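Local atomic coordinates of Endonuclease/exonuclease/phosphatase (Beutenbergia cavernae DSM 12333, PDB entry 4RUW), a protein that belongs to the endonuclease/exonuclease/phosphatase family, built on a DNase I-like two-sheet fold, with an Ig-like domain at its C-terminal end. Residues Val58-Ile63 with Val93-His98; Ala233-Ile238 with Arg294-Phe299. All coordinates share one frame; numbering follows the deposited sequence. Where two conformers were deposited one is given.

Contact 1: residues Val58-Ile63 with Val93-His98; sequences VMTWNI and VLNEVH. With ZN (zinc ion), chain B.
T60, W61 and N62 pair in parallel register with V93, L94 and N95, two neighbouring central strands of one sheet in the DNase I-like domain, joined through helix 77-87 as a beta-alpha-beta unit. Four backbone bonds hold them, V93 N to M59 O, W61 N to V93 O, N95 N to W61 O and I63 N to N95 O; the last, at 3.0 Å, carries the pairing one residue beyond strand 55-62. On the face of T60, V93, N62 and N95, the hydroxyl OG1 of T60 stands anti to its backbone N (chi1 -170°), alongside V93 CG1 at 3.7 Å. A water bridges it to N95, donating a hydrogen bond to OD1 of N95 at 2.9 Å and accepting one from OG1 of T60 at 2.8 Å. The amides of N62 and N95 stand almost perpendicular, 86° apart, meeting through their CB atoms; ND2 of N95 turns to N149 and ND2 of N62 to D235. On the opposite face CD2 of L94 touches both W61 CB and I63 CG2, 3.8 Å from the latter, while that same CG2 lies over the rim of one face of the W61 indole. I63 CD1 reaches on to V97 CG2 at 3.8 Å. Past the corner at E96, H98 ND1 binds the zinc ion at 2.0 Å, with D100, H107 and H137 completing the site. Helix 77-87 packs on the W61 and I63 side through I80 and V83, strand 192-200 of the second sheet faces V93 and N95, and strands 324-330 and 146-153 flank the pair.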
ATOM      1  N   VAL A  58       3.430  10.769  -3.752  1.00 12.05           N
ATOM      2  CA  VAL A  58       3.435  10.138  -2.441  1.00 12.91           C
ATOM      3  C   VAL A  58       4.517   9.083  -2.428  1.00 12.52           C
ATOM      4  O   VAL A  58       4.570   8.224  -3.317  1.00 13.77           O
ATOM      5  CB  VAL A  58       2.082   9.453  -2.148  1.00 14.66           C
ATOM      6  CG1 VAL A  58       2.127   8.708  -0.810  1.00 15.99           C
ATOM      7  CG2 VAL A  58       0.971  10.476  -2.167  1.00 16.22           C
HETATM    8  N   MSE A  59       5.368   9.146  -1.415  1.00 12.16           N
HETATM    9  CA  MSE A  59       6.439   8.183  -1.263  1.00 11.95           C
HETATM   10  C   MSE A  59       6.269   7.423   0.040  1.00 11.42           C
HETATM   11  O   MSE A  59       5.821   7.988   1.039  1.00 12.85           O
HETATM   12  CB  MSE A  59       7.766   8.931  -1.265  1.00 12.64           C
HETATM   13  CG  MSE A  59       9.007   8.062  -1.051  1.00 13.58           C
HETATM   14 SE   MSE A  59      10.666   9.047  -1.207  0.65 14.89          SE
HETATM   15  CE  MSE A  59      11.878   7.516  -1.208  1.00 18.09           C
ATOM     16  N   THR A  60       6.608   6.137   0.026  1.00 11.39           N
ATOM     17  CA  THR A  60       6.716   5.379   1.265  1.00 11.64           C
ATOM     18  C   THR A  60       8.060   4.661   1.316  1.00 10.69           C
ATOM     19  O   THR A  60       8.552   4.186   0.288  1.00 12.43           O
ATOM     20  CB  THR A  60       5.537   4.377   1.463  1.00 13.03           C
ATOM     21  OG1 THR A  60       5.580   3.830   2.788  1.00 14.37           O
ATOM     22  CG2 THR A  60       5.581   3.245   0.456  1.00 15.24           C
ATOM     23  N   TRP A  61       8.648   4.575   2.504  1.00 11.25           N
ATOM     24  CA  TRP A  61       9.958   3.961   2.627  1.00 10.86           C
ATOM     25  C   TRP A  61      10.205   3.438   4.026  1.00 10.61           C
ATOM     26  O   TRP A  61      10.128   4.186   5.000  1.00 11.57           O
ATOM     27  CB  TRP A  61      11.042   4.991   2.298  1.00 11.68           C
ATOM     28  CG  TRP A  61      12.391   4.441   1.944  1.00 10.93           C
ATOM     29  CD1 TRP A  61      12.738   3.129   1.733  1.00 11.21           C
ATOM     30  CD2 TRP A  61      13.590   5.206   1.747  1.00 11.29           C
ATOM     31  NE1 TRP A  61      14.080   3.043   1.417  1.00 11.75           N
ATOM     32  CE2 TRP A  61      14.619   4.305   1.416  1.00 11.51           C
ATOM     33  CE3 TRP A  61      13.890   6.572   1.815  1.00 11.74           C
ATOM     34  CZ2 TRP A  61      15.922   4.724   1.150  1.00 12.52           C
ATOM     35  CZ3 TRP A  61      15.177   6.984   1.556  1.00 13.05           C
ATOM     36  CH2 TRP A  61      16.180   6.063   1.229  1.00 12.66           C
ATOM     37  N   ASN A  62      10.550   2.159   4.119  1.00 10.89           N
ATOM     38  CA  ASN A  62      11.065   1.593   5.352  1.00 11.24           C
ATOM     39  C   ASN A  62      12.563   1.871   5.346  1.00 11.09           C
ATOM     40  O   ASN A  62      13.293   1.320   4.520  1.00 11.51           O
ATOM     41  CB  ASN A  62      10.771   0.097   5.393  1.00 11.84           C
ATOM     42  CG  ASN A  62      11.306  -0.579   6.643  1.00 11.88           C
ATOM     43  OD1 ASN A  62      12.325  -0.173   7.202  1.00 13.28           O
ATOM     44  ND2 ASN A  62      10.618  -1.630   7.086  1.00 13.44           N
ATOM     45  N   ILE A  63      13.005   2.758   6.233  1.00 11.23           N
ATOM     46  CA  ILE A  63      14.373   3.257   6.179  1.00 11.67           C
ATOM     47  C   ILE A  63      15.365   2.477   7.036  1.00 12.08           C
ATOM     48  O   ILE A  63      16.541   2.846   7.089  1.00 12.36           O
ATOM     49  CB  ILE A  63      14.465   4.763   6.540  1.00 11.75           C
ATOM     50  CG1 ILE A  63      14.142   5.016   8.025  1.00 13.06           C
ATOM     51  CG2 ILE A  63      13.585   5.582   5.610  1.00 13.10           C
ATOM     52  CD1 ILE A  63      14.587   6.389   8.521  1.00 13.63           C
ATOM     53  N   VAL A  93       5.865   8.841   3.739  1.00 11.91           N
ATOM     54  CA  VAL A  93       5.630   7.975   4.877  1.00 11.64           C
ATOM     55  C   VAL A  93       6.909   7.179   5.105  1.00 10.83           C
ATOM     56  O   VAL A  93       7.441   6.579   4.166  1.00 11.95           O
ATOM     57  CB  VAL A  93       4.454   7.019   4.588  1.00 12.68           C
ATOM     58  CG1 VAL A  93       4.430   5.879   5.598  1.00 14.23           C
ATOM     59  CG2 VAL A  93       3.135   7.799   4.558  1.00 14.36           C
ATOM     60  N   LEU A  94       7.415   7.204   6.335  1.00 11.09           N
ATOM     61  CA  LEU A  94       8.614   6.459   6.698  1.00 11.42           C
ATOM     62  C   LEU A  94       8.305   5.439   7.785  1.00 11.92           C
ATOM     63  O   LEU A  94       7.599   5.741   8.754  1.00 13.02           O
ATOM     64  CB  LEU A  94       9.702   7.401   7.199  1.00 12.51           C
ATOM     65  CG  LEU A  94      10.117   8.513   6.239  1.00 12.74           C
ATOM     66  CD1 LEU A  94      11.138   9.442   6.896  1.00 15.53           C
ATOM     67  CD2 LEU A  94      10.657   7.953   4.930  1.00 12.49           C
ATOM     68  N   ASN A  95       8.826   4.227   7.613  1.00 10.96           N
ATOM     69  CA  ASN A  95       8.779   3.196   8.646  1.00 11.36           C
ATOM     70  C   ASN A  95      10.168   2.990   9.238  1.00 10.95           C
ATOM     71  O   ASN A  95      11.182   3.287   8.575  1.00 11.97           O
ATOM     72  CB  ASN A  95       8.299   1.849   8.080  1.00 11.97           C
ATOM     73  CG  ASN A  95       6.967   1.936   7.342  1.00 12.30           C
ATOM     74  OD1 ASN A  95       6.823   1.361   6.268  1.00 13.57           O
ATOM     75  ND2 ASN A  95       5.982   2.607   7.930  1.00 12.41           N
ATOM     76  N   GLU A  96      10.221   2.473  10.462  0.53 11.69           N
ATOM     77  CA  GLU A  96      11.475   2.162  11.146  0.53 12.28           C
ATOM     78  C   GLU A  96      12.316   3.409  11.404  0.53 11.75           C
ATOM     79  O   GLU A  96      13.505   3.460  11.090  0.53 12.34           O
ATOM     80  CB  GLU A  96      12.270   1.100  10.389  0.53 13.85           C
ATOM     81  CG  GLU A  96      11.616  -0.268  10.404  0.53 16.11           C
ATOM     82  CD  GLU A  96      11.484  -0.823  11.810  0.53 18.94           C
ATOM     83  OE1 GLU A  96      12.528  -1.053  12.457  0.53 19.13           O
ATOM     84  OE2 GLU A  96      10.339  -1.017  12.273  0.53 19.88           O
ATOM     85  N   VAL A  97      11.678   4.409  12.002  1.00 12.13           N
ATOM     86  CA  VAL A  97      12.346   5.615  12.433  1.00 12.51           C
ATOM     87  C   VAL A  97      12.381   5.579  13.958  1.00 12.87           C
ATOM     88  O   VAL A  97      11.332   5.478  14.598  1.00 13.80           O
ATOM     89  CB  VAL A  97      11.584   6.883  11.957  1.00 12.60           C
ATOM     90  CG1 VAL A  97      12.370   8.132  12.326  1.00 14.46           C
ATOM     91  CG2 VAL A  97      11.300   6.836  10.461  1.00 14.01           C
ATOM     92  N   HIS A  98      13.579   5.625  14.538  1.00 13.01           N
ATOM     93  CA  HIS A  98      13.703   5.545  15.993  1.00 13.68           C
ATOM     94  C   HIS A  98      13.814   6.911  16.642  1.00 13.44           C
ATOM     95  O   HIS A  98      14.318   7.872  16.052  1.00 15.08           O
ATOM     96  CB  HIS A  98      14.893   4.679  16.429  1.00 13.64           C
ATOM     97  CG  HIS A  98      14.607   3.209  16.375  1.00 13.89           C
ATOM     98  ND1 HIS A  98      15.385   2.287  17.053  1.00 14.92           N
ATOM     99  CD2 HIS A  98      13.639   2.520  15.733  1.00 14.41           C
ATOM    100  CE1 HIS A  98      14.880   1.074  16.818  1.00 14.58           C
ATOM    101  NE2 HIS A  98      13.838   1.190  16.028  1.00 15.41           N
TER
HETATM  102 ZN    ZN B 501      17.038   2.688  18.080  1.00 15.88          ZN
HETATM  103  O   HOH W   1       7.195   1.644   3.437  1.00 14.23           O

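Contact 2: residues Ala233-Ile238 with Arg294-Phe299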
ATOM      1  N   ALA A 233      -0.365   3.901   3.255  1.00 11.27           N
ATOM      2  CA  ALA A 233       0.966   3.566   2.806  1.00 11.66           C
ATOM      3  C   ALA A 233       1.787   2.952   3.914  1.00 11.25           C
ATOM      4  O   ALA A 233       1.635   3.284   5.085  1.00 12.11           O
ATOM      5  CB  ALA A 233       1.674   4.796   2.246  1.00 14.36           C
ATOM      6  N   GLY A 234       2.693   2.071   3.513  1.00 11.33           N
ATOM      7  CA  GLY A 234       3.697   1.542   4.407  1.00 11.69           C
ATOM      8  C   GLY A 234       4.079   0.121   4.094  1.00 11.27           C
ATOM      9  O   GLY A 234       3.675  -0.458   3.079  1.00 11.77           O
ATOM     10  N   ASP A 235       4.875  -0.435   4.992  1.00 11.93           N
ATOM     11  CA  ASP A 235       5.351  -1.799   4.893  1.00 11.54           C
ATOM     12  C   ASP A 235       4.283  -2.707   5.494  1.00 11.56           C
ATOM     13  O   ASP A 235       4.215  -2.902   6.709  1.00 12.55           O
ATOM     14  CB  ASP A 235       6.668  -1.896   5.666  1.00 12.65           C
ATOM     15  CG  ASP A 235       7.299  -3.275   5.616  1.00 12.53           C
ATOM     16  OD1 ASP A 235       6.689  -4.224   5.073  1.00 13.67           O
ATOM     17  OD2 ASP A 235       8.432  -3.403   6.150  1.00 13.73           O
ATOM     18  N   LEU A 236       3.425  -3.242   4.634  1.00 12.15           N
ATOM     19  CA  LEU A 236       2.361  -4.112   5.108  1.00 12.06           C
ATOM     20  C   LEU A 236       2.850  -5.530   5.364  1.00 11.90           C
ATOM     21  O   LEU A 236       2.135  -6.332   5.963  1.00 12.86           O
ATOM     22  CB  LEU A 236       1.179  -4.115   4.141  1.00 13.61           C
ATOM     23  CG  LEU A 236       0.563  -2.741   3.868  1.00 15.16           C
ATOM     24  CD1 LEU A 236      -0.659  -2.880   2.983  1.00 16.88           C
ATOM     25  CD2 LEU A 236       0.227  -1.998   5.166  1.00 17.24           C
ATOM     26  N   ASN A 237       4.066  -5.839   4.905  1.00 12.02           N
ATOM     27  CA  ASN A 237       4.681  -7.134   5.197  1.00 12.38           C
ATOM     28  C   ASN A 237       3.903  -8.325   4.644  1.00 11.99           C
ATOM     29  O   ASN A 237       4.026  -9.446   5.146  1.00 13.19           O
ATOM     30  CB  ASN A 237       4.919  -7.304   6.705  1.00 13.54           C
ATOM     31  CG  ASN A 237       6.341  -6.997   7.109  1.00 13.29           C
ATOM     32  OD1 ASN A 237       7.289  -7.372   6.415  1.00 14.90           O
ATOM     33  ND2 ASN A 237       6.505  -6.324   8.244  1.00 13.49           N
ATOM     34  N   ILE A 238       3.098  -8.075   3.614  1.00 11.89           N
ATOM     35  CA  ILE A 238       2.367  -9.133   2.933  1.00 12.20           C
ATOM     36  C   ILE A 238       2.608  -9.023   1.442  1.00 11.54           C
ATOM     37  O   ILE A 238       2.695  -7.917   0.908  1.00 12.10           O
ATOM     38  CB  ILE A 238       0.836  -9.076   3.235  1.00 13.54           C
ATOM     39  CG1 ILE A 238       0.213  -7.753   2.764  1.00 14.27           C
ATOM     40  CG2 ILE A 238       0.585  -9.321   4.710  1.00 15.21           C
ATOM     41  CD1 ILE A 238      -1.309  -7.716   2.909  1.00 17.23           C
ATOM     42  N   ARG A 294       7.221  -7.746  -3.059  1.00 11.65           N
ATOM     43  CA  ARG A 294       6.728  -6.378  -3.027  1.00 11.09           C
ATOM     44  C   ARG A 294       5.811  -6.305  -1.818  1.00 11.26           C
ATOM     45  O   ARG A 294       4.716  -6.881  -1.831  1.00 12.33           O
ATOM     46  CB  ARG A 294       5.967  -6.062  -4.316  1.00 12.19           C
ATOM     47  CG  ARG A 294       5.463  -4.628  -4.405  1.00 11.65           C
ATOM     48  CD  ARG A 294       4.865  -4.330  -5.763  1.00 12.07           C
ATOM     49  NE  ARG A 294       3.597  -5.027  -5.980  1.00 11.85           N
ATOM     50  CZ  ARG A 294       2.399  -4.478  -5.777  1.00 11.17           C
ATOM     51  NH1 ARG A 294       2.293  -3.226  -5.340  1.00 11.53           N
ATOM     52  NH2 ARG A 294       1.297  -5.183  -6.018  1.00 11.59           N
ATOM     53  N   ILE A 295       6.272  -5.631  -0.766  1.00 11.09           N
ATOM     54  CA  ILE A 295       5.568  -5.642   0.516  1.00 11.47           C
ATOM     55  C   ILE A 295       5.358  -4.239   1.076  1.00 10.90           C
ATOM     56  O   ILE A 295       4.770  -4.089   2.157  1.00 12.25           O
ATOM     57  CB  ILE A 295       6.283  -6.549   1.561  1.00 12.78           C
ATOM     58  CG1 ILE A 295       7.706  -6.055   1.836  1.00 13.65           C
ATOM     59  CG2 ILE A 295       6.278  -8.017   1.119  1.00 13.59           C
ATOM     60  CD1 ILE A 295       8.383  -6.783   2.984  1.00 15.73           C
ATOM     61  N   ASP A 296       5.837  -3.229   0.355  1.00 11.11           N
ATOM     62  CA  ASP A 296       5.619  -1.825   0.689  1.00 11.19           C
ATOM     63  C   ASP A 296       4.658  -1.289  -0.361  1.00 11.14           C
ATOM     64  O   ASP A 296       4.881  -1.493  -1.550  1.00 12.11           O
ATOM     65  CB  ASP A 296       6.929  -1.054   0.606  1.00 12.19           C
ATOM     66  CG  ASP A 296       7.957  -1.505   1.639  1.00 12.84           C
ATOM     67  OD1 ASP A 296       8.707  -2.477   1.387  1.00 13.90           O
ATOM     68  OD2 ASP A 296       8.050  -0.856   2.704  1.00 15.22           O
ATOM     69  N   TYR A 297       3.584  -0.633   0.083  1.00 10.82           N
ATOM     70  CA  TYR A 297       2.489  -0.278  -0.802  1.00 10.95           C
ATOM     71  C   TYR A 297       2.057   1.172  -0.630  1.00 10.04           C
ATOM     72  O   TYR A 297       2.199   1.759   0.450  1.00 11.03           O
ATOM     73  CB  TYR A 297       1.257  -1.127  -0.474  1.00 11.98           C
ATOM     74  CG  TYR A 297       1.378  -2.614  -0.695  1.00 10.65           C
ATOM     75  CD1 TYR A 297       0.928  -3.199  -1.871  1.00 11.69           C
ATOM     76  CD2 TYR A 297       1.894  -3.440   0.290  1.00 11.56           C
ATOM     77  CE1 TYR A 297       1.003  -4.559  -2.068  1.00 11.91           C
ATOM     78  CE2 TYR A 297       1.970  -4.805   0.104  1.00 11.57           C
ATOM     79  CZ  TYR A 297       1.526  -5.360  -1.081  1.00 11.10           C
ATOM     80  OH  TYR A 297       1.573  -6.717  -1.284  1.00 11.73           O
ATOM     81  N   VAL A 298       1.461   1.715  -1.689  1.00 10.46           N
ATOM     82  CA  VAL A 298       0.643   2.916  -1.602  1.00 10.93           C
ATOM     83  C   VAL A 298      -0.728   2.569  -2.160  1.00 10.54           C
ATOM     84  O   VAL A 298      -0.853   2.263  -3.350  1.00 11.65           O
ATOM     85  CB  VAL A 298       1.266   4.104  -2.378  1.00 12.10           C
ATOM     86  CG1 VAL A 298       0.339   5.312  -2.304  1.00 13.75           C
ATOM     87  CG2 VAL A 298       2.642   4.425  -1.827  1.00 13.06           C
ATOM     88  N   PHE A 299      -1.737   2.585  -1.298  1.00 10.96           N
ATOM     89  CA  PHE A 299      -3.124   2.385  -1.699  1.00 11.07           C
ATOM     90  C   PHE A 299      -3.830   3.733  -1.735  1.00 11.28           C
ATOM     91  O   PHE A 299      -3.550   4.602  -0.903  1.00 12.39           O
ATOM     92  CB  PHE A 299      -3.845   1.458  -0.714  1.00 11.72           C
ATOM     93  CG  PHE A 299      -3.490   0.006  -0.875  1.00 11.73           C
ATOM     94  CD1 PHE A 299      -4.183  -0.786  -1.784  1.00 13.33           C
ATOM     95  CD2 PHE A 299      -2.477  -0.576  -0.124  1.00 13.66           C
ATOM     96  CE1 PHE A 299      -3.876  -2.123  -1.954  1.00 14.84           C
ATOM     97  CE2 PHE A 299      -2.163  -1.923  -0.294  1.00 14.50           C
ATOM     98  CZ  PHE A 299      -2.859  -2.688  -1.215  1.00 14.61           C
TER
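A233-D235 runs antiparallel to D296-V298, with G234 and Y297 as the hydrogen-bonded pair, N of G234 to O of Y297 at 3.1 Å and N of Y297 to O of G234 at 3.0 Å, before segment 233-238 turns away. The backbone angles of G234 (147/-172°) would press a CB against the preceding carbonyl, which suits glycine at this corner. Beyond it, O of I295 receives two weak bonds, from N of L236 and N of N237, and the N of N237 also leans weakly on OD1 of D235. The Y297 ring carries the far end: its OH donates to O of I238 at 2.7 Å, with that oxygen at the ring edge and in its plane. L236 crosses this ring at about a right angle, CD1 lying 3.8 Å from CD2 of Y297 and 3.7 Å from CE2 of F299. I295 sends CD1 to the polar tips of the turn, 3.6 Å from OD1 of N237 and 3.7 Å from OD1 of D235. D235 and D296 share a face, their OD2 atoms 4.3 Å apart and carboxylate planes 38° askew; each is separately partnered, OD2 of D235 by N62 ND2 and OD1 of D296 by T278 and H321. ND2 of N237 is held by O of L201. A Gly-Asp-Leu-Asn motif just after strand 230-233, beside a strand that opens with Asp, is consistent with the DNase I-like family, in which a Gly-Asp-x-Asn motif sits at one end of the two packed sheets.

Contacts 1 and 2 follow one another along the chain, 58-98 closing before 233-299 opens, and their centres lie about 11 Å apart. Each belongs to a different one of the two six-stranded mixed sheets of the DNase I-like domain, and the side chains on their facing sides meet in the middle of the sandwich. Polar atoms join them directly: OD1 of N95 lies 2.9 Å from N of D235, and ND2 of N62 lies 3.0 Å from OD2 of D235, both probable hydrogen bonds, while OG1 of T60 packs on CA of G234. The asparagines of one sheet thus probably help position D235 of the other, and H321 adjoins both contacts.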